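Hypothetical protein (Uncultured marine organism, PDB 2OD6) is of unknown function but adopts a dimeric ferredoxin-like fold and holds a molecule of 10-oxohexadecanoic acid in a pocket between helices and sheet. Local coordinates at residues E29-A32 against P33-K37; V36-M39 against K40-L44. All coordinates share one frame; numbering follows the deposited sequence.

Contact 1 of 2, residues E29-A32 against P33-K37; sequences EKTA and PVWVK. With OHA (10-oxohexadecanoic acid), chain E.
The Trp35 indole folds back against Ala32 CA, with Thr31 at its edge, one turn earlier in helix 18-40. From CB, chi1 of 61° sets CG between the backbone N and the carbonyl carbon and swings the indole back along the helix. CG lies 3.9 Å from C6 of the bound 10-oxohexadecanoic acid. CD1 approaches Thr31 O obliquely at 3.1 Å, and Thr31 CB sits in plane at the ring edge. NE1 passes beside Thr31 OG1 and gives its hydrogen to Val28 O, while OG1 is bonded to Ala27 O. The CA of Ala32 makes a CH-pi contact with one face, 3.7 Å from the centroid of the five-membered ring; Val36 CG2 also lies above this face, toward the rim. Over the opposite face, ligand O1 is 3.9 Å from Trp35 CZ3. The ring also meets Phe47 edge-to-face.

The helix is kinked here: Pro33 has no N-H to give, and its CD stands 3.4 Å from Lys30 O. Thr31 O takes two donors, Val34 N (3.0 Å) above the carbonyl plane and Trp35 N within it. An alanine in place of Trp35 would probably open a gap between Ala32 and the ligand and leave Val28 O without its indole donor. With N-H spent on backbone, the indole offers the lipid an aromatic surface; the ligand is hydrogen-bonded to Tyr67, Ser9 and Tyr65.

Contact 2 of 2, residues V36-M39 against K40-L44; sequences VKEM and KSRGL
Met39 O and Leu44 N close a Schellman motif that ends helix 18-40, with Gly43 as the C-prime residue at positive phi. The Leu44 N to Met39 O bond is 2.9 Å long, and its partner in the motif joins Gly43 N to Lys40 O inside a type I turn. Arg42 N also donates to Met39 O, from the opposite face of that carbonyl to Leu44 N. One turn back the helical pattern still holds: Lys40 N bonds Val36 O, and Ser41 N bonds Lys37 O at 3.1 Å.

Polar side chains gather on Glu38. Its carbonyl O is gripped from both faces, by Ser41 OG at 2.6 Å and by Arg42 NH1 at 3.0 Å. The hydroxyl can turn back to the helix because chi1 of 74° places it between its own backbone N and carbonyl carbon. NH1 serves twice, since it also forms a salt bridge to Glu38 OE1. The two side chains run alongside each other, with carboxylate and guanidinium planes 49° apart; these two bonds should restrict the guanidinium's rotation. Lys40 sends its amine to the C-terminal carboxylate of Val110 of the second subunit.

Carbon-to-carbon packing is modest: CB of Met39, a selenomethionine, meets Leu44 CD2 at 3.5 Å, and Val36 CG1 lies 4.0 Å from Lys40 CE along the lysine's extended chain. Met39 and Leu44 both reach Tyr65 and Tyr67 of strand 59-67, which joins the helix end to the sheet beside the lipid.

A water donates to Glu38 OE1 and accepts from Arg42 NH2 (3.1 Å), bridging the ion pair, while OE1 receives NH1 on its anti lone pair, 2.7 Å away.

Overall arrangement
From the N terminus, strand 7-15 leads into helix 18-40, where both contacts lie. Contact 1 occupies a kinked turn within the helix and closes no loop; contact 2 begins on the same residues, Val36 and Lys37, and rounds the helix end into strand 44-52. They therefore overlap in sequence, neither nesting nor crossing, with centres about 10 Å apart. Contact 1 lines the lipid pocket through Thr31 and Trp35, whereas contact 2 brings the Met39 side chain about 5 Å from the same ligand and packs against helix 70-85. Both also touch the second subunit near its C terminus, placing this helix between pocket and dimer interface.

Contact 1 of 2, residues E29-A32 against P33-K37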
# COMPACT_ATOMS: atom_id res chain seq x y z
N GLU A 29 0.68 -7.18 -16.86
CA GLU A 29 2.06 -7.62 -17.13
C GLU A 29 2.42 -7.46 -18.62
O GLU A 29 3.50 -6.97 -18.97
CB GLU A 29 2.24 -9.08 -16.72
CG GLU A 29 2.24 -9.30 -15.21
CD GLU A 29 2.20 -10.78 -14.81
OE1 GLU A 29 1.69 -11.61 -15.60
OE2 GLU A 29 2.68 -11.09 -13.69
N LYS A 30 1.51 -7.82 -19.49
CA LYS A 30 1.83 -7.82 -20.92
C LYS A 30 1.97 -6.40 -21.49
O LYS A 30 2.74 -6.20 -22.42
CB LYS A 30 0.81 -8.66 -21.72
CG LYS A 30 1.05 -10.18 -21.53
CD LYS A 30 0.18 -11.01 -22.38
CE LYS A 30 0.45 -12.50 -22.19
NZ LYS A 30 -0.77 -13.25 -22.65
N THR A 31 1.26 -5.42 -20.93
CA THR A 31 1.25 -4.05 -21.46
C THR A 31 2.27 -3.15 -20.76
O THR A 31 2.47 -1.97 -21.14
CB THR A 31 -0.16 -3.45 -21.36
OG1 THR A 31 -0.57 -3.37 -19.99
CG2 THR A 31 -1.16 -4.31 -22.14
N ALA A 32 3.00 -3.72 -19.80
CA ALA A 32 3.97 -2.96 -19.01
C ALA A 32 5.06 -2.26 -19.84
O ALA A 32 5.50 -1.18 -19.49
CB ALA A 32 4.61 -3.89 -17.98
N PRO A 33 5.52 -2.89 -20.93
CA PRO A 33 6.50 -2.21 -21.77
C PRO A 33 6.07 -0.83 -22.30
O PRO A 33 6.93 0.01 -22.56
CB PRO A 33 6.72 -3.19 -22.94
CG PRO A 33 6.43 -4.52 -22.34
CD PRO A 33 5.28 -4.27 -21.39
N VAL A 34 4.76 -0.62 -22.47
CA VAL A 34 4.21 0.66 -22.84
C VAL A 34 4.08 1.55 -21.59
O VAL A 34 4.75 2.57 -21.49
CB VAL A 34 2.84 0.50 -23.57
CG1 VAL A 34 2.23 1.87 -23.91
CG2 VAL A 34 3.02 -0.34 -24.85
N TRP A 35 3.25 1.15 -20.63
CA TRP A 35 2.83 2.09 -19.60
C TRP A 35 3.90 2.40 -18.56
O TRP A 35 3.96 3.53 -18.06
CB TRP A 35 1.50 1.69 -18.95
CG TRP A 35 1.46 0.39 -18.25
CD1 TRP A 35 0.98 -0.79 -18.75
CD2 TRP A 35 1.88 0.11 -16.91
NE1 TRP A 35 1.10 -1.78 -17.83
CE2 TRP A 35 1.64 -1.26 -16.68
CE3 TRP A 35 2.42 0.89 -15.87
CZ2 TRP A 35 1.94 -1.88 -15.46
CZ3 TRP A 35 2.73 0.28 -14.65
CH2 TRP A 35 2.50 -1.10 -14.46
N VAL A 36 4.79 1.45 -18.26
CA VAL A 36 5.78 1.66 -17.20
C VAL A 36 6.75 2.76 -17.62
O VAL A 36 7.00 3.71 -16.87
CB VAL A 36 6.58 0.37 -16.78
CG1 VAL A 36 7.55 0.70 -15.67
CG2 VAL A 36 5.66 -0.73 -16.31
N LYS A 37 7.23 2.66 -18.86
CA LYS A 37 8.13 3.64 -19.41
C LYS A 37 7.47 5.02 -19.34
O LYS A 37 8.12 6.00 -18.99
CB LYS A 37 8.43 3.26 -20.87
CG LYS A 37 9.58 3.94 -21.47
CD LYS A 37 9.86 3.42 -22.89
CE LYS A 37 8.87 3.96 -23.93
NZ LYS A 37 7.64 3.10 -24.07
O2 OHA E . -2.18 7.07 -8.67
C16 OHA E . -3.24 6.61 -9.08
O3 OHA E . -4.32 7.01 -8.44
C15 OHA E . -3.36 5.67 -10.28
C14 OHA E . -4.67 4.87 -10.27
C13 OHA E . -4.99 4.10 -11.57
C12 OHA E . -5.26 2.59 -11.38
C11 OHA E . -6.06 1.91 -12.53
C10 OHA E . -5.50 0.56 -13.04
C9 OHA E . -4.34 0.78 -14.03
C8 OHA E . -3.41 -0.43 -14.30
C7 OHA E . -2.16 0.00 -15.08
O1 OHA E . -1.17 0.42 -14.50
C6 OHA E . -2.08 -0.04 -16.59
C5 OHA E . -3.29 -0.69 -17.25
C4 OHA E . -3.07 -0.80 -18.78
C3 OHA E . -4.15 -1.58 -19.55
C2 OHA E . -4.42 -3.01 -19.06
C1 OHA E . -5.86 -3.14 -18.58

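Contact 2 of 2, residues V36-M39 against K40-L44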
# COMPACT_ATOMS: atom_id res chain seq x y z
N VAL A 36 4.79 1.45 -18.26
CA VAL A 36 5.78 1.66 -17.20
C VAL A 36 6.75 2.76 -17.62
O VAL A 36 7.00 3.71 -16.87
CB VAL A 36 6.58 0.37 -16.78
CG1 VAL A 36 7.55 0.70 -15.67
CG2 VAL A 36 5.66 -0.73 -16.31
N LYS A 37 7.23 2.66 -18.86
CA LYS A 37 8.13 3.64 -19.41
C LYS A 37 7.47 5.02 -19.34
O LYS A 37 8.12 6.00 -18.99
CB LYS A 37 8.43 3.26 -20.87
CG LYS A 37 9.58 3.94 -21.47
CD LYS A 37 9.86 3.42 -22.89
CE LYS A 37 8.87 3.96 -23.93
NZ LYS A 37 7.64 3.10 -24.07
N GLU A 38 6.19 5.08 -19.70
CA GLU A 38 5.50 6.38 -19.76
C GLU A 38 5.35 7.00 -18.39
O GLU A 38 5.60 8.20 -18.22
CB GLU A 38 4.14 6.23 -20.42
CG GLU A 38 4.23 5.88 -21.88
CD GLU A 38 4.78 7.00 -22.76
OE1 GLU A 38 4.89 8.16 -22.32
OE2 GLU A 38 5.09 6.71 -23.92
N MSE A 39 4.96 6.19 -17.42
CA MSE A 39 4.75 6.68 -16.05
C MSE A 39 6.06 7.09 -15.35
O MSE A 39 6.11 8.10 -14.64
CB MSE A 39 3.99 5.63 -15.22
CG MSE A 39 2.61 5.42 -15.69
SE MSE A 39 1.50 4.30 -14.55
CE MSE A 39 0.84 5.59 -13.18
N LYS A 40 7.12 6.33 -15.57
CA LYS A 40 8.38 6.66 -14.97
C LYS A 40 8.94 7.91 -15.56
O LYS A 40 9.55 8.70 -14.84
CB LYS A 40 9.38 5.51 -15.09
CG LYS A 40 9.02 4.32 -14.23
CD LYS A 40 10.23 3.46 -14.00
CE LYS A 40 9.93 2.38 -12.97
NZ LYS A 40 11.05 1.38 -13.00
N SER A 41 8.71 8.14 -16.87
CA SER A 41 9.19 9.38 -17.50
C SER A 41 8.45 10.59 -16.93
O SER A 41 8.89 11.71 -17.12
CB SER A 41 8.99 9.34 -19.01
OG SER A 41 7.61 9.51 -19.34
N ARG A 42 7.32 10.34 -16.26
CA ARG A 42 6.53 11.38 -15.59
C ARG A 42 6.69 11.40 -14.09
O ARG A 42 5.97 12.13 -13.40
CB ARG A 42 5.06 11.19 -15.96
CG ARG A 42 4.80 11.45 -17.40
CD ARG A 42 3.40 11.03 -17.78
NE ARG A 42 3.07 11.50 -19.11
CZ ARG A 42 3.45 10.92 -20.25
NH1 ARG A 42 4.18 9.82 -20.25
NH2 ARG A 42 3.10 11.46 -21.40
N GLY A 43 7.62 10.59 -13.57
CA GLY A 43 7.94 10.62 -12.13
C GLY A 43 7.38 9.52 -11.23
O GLY A 43 7.46 9.64 -10.02
N LEU A 44 6.82 8.47 -11.81
CA LEU A 44 6.58 7.21 -11.11
C LEU A 44 7.93 6.65 -10.69
O LEU A 44 8.82 6.49 -11.51
CB LEU A 44 5.87 6.18 -11.99
CG LEU A 44 5.41 4.86 -11.31
CD1 LEU A 44 4.24 5.06 -10.38
CD2 LEU A 44 5.06 3.84 -12.36
O HOH W 1 3.60 10.13 -24.11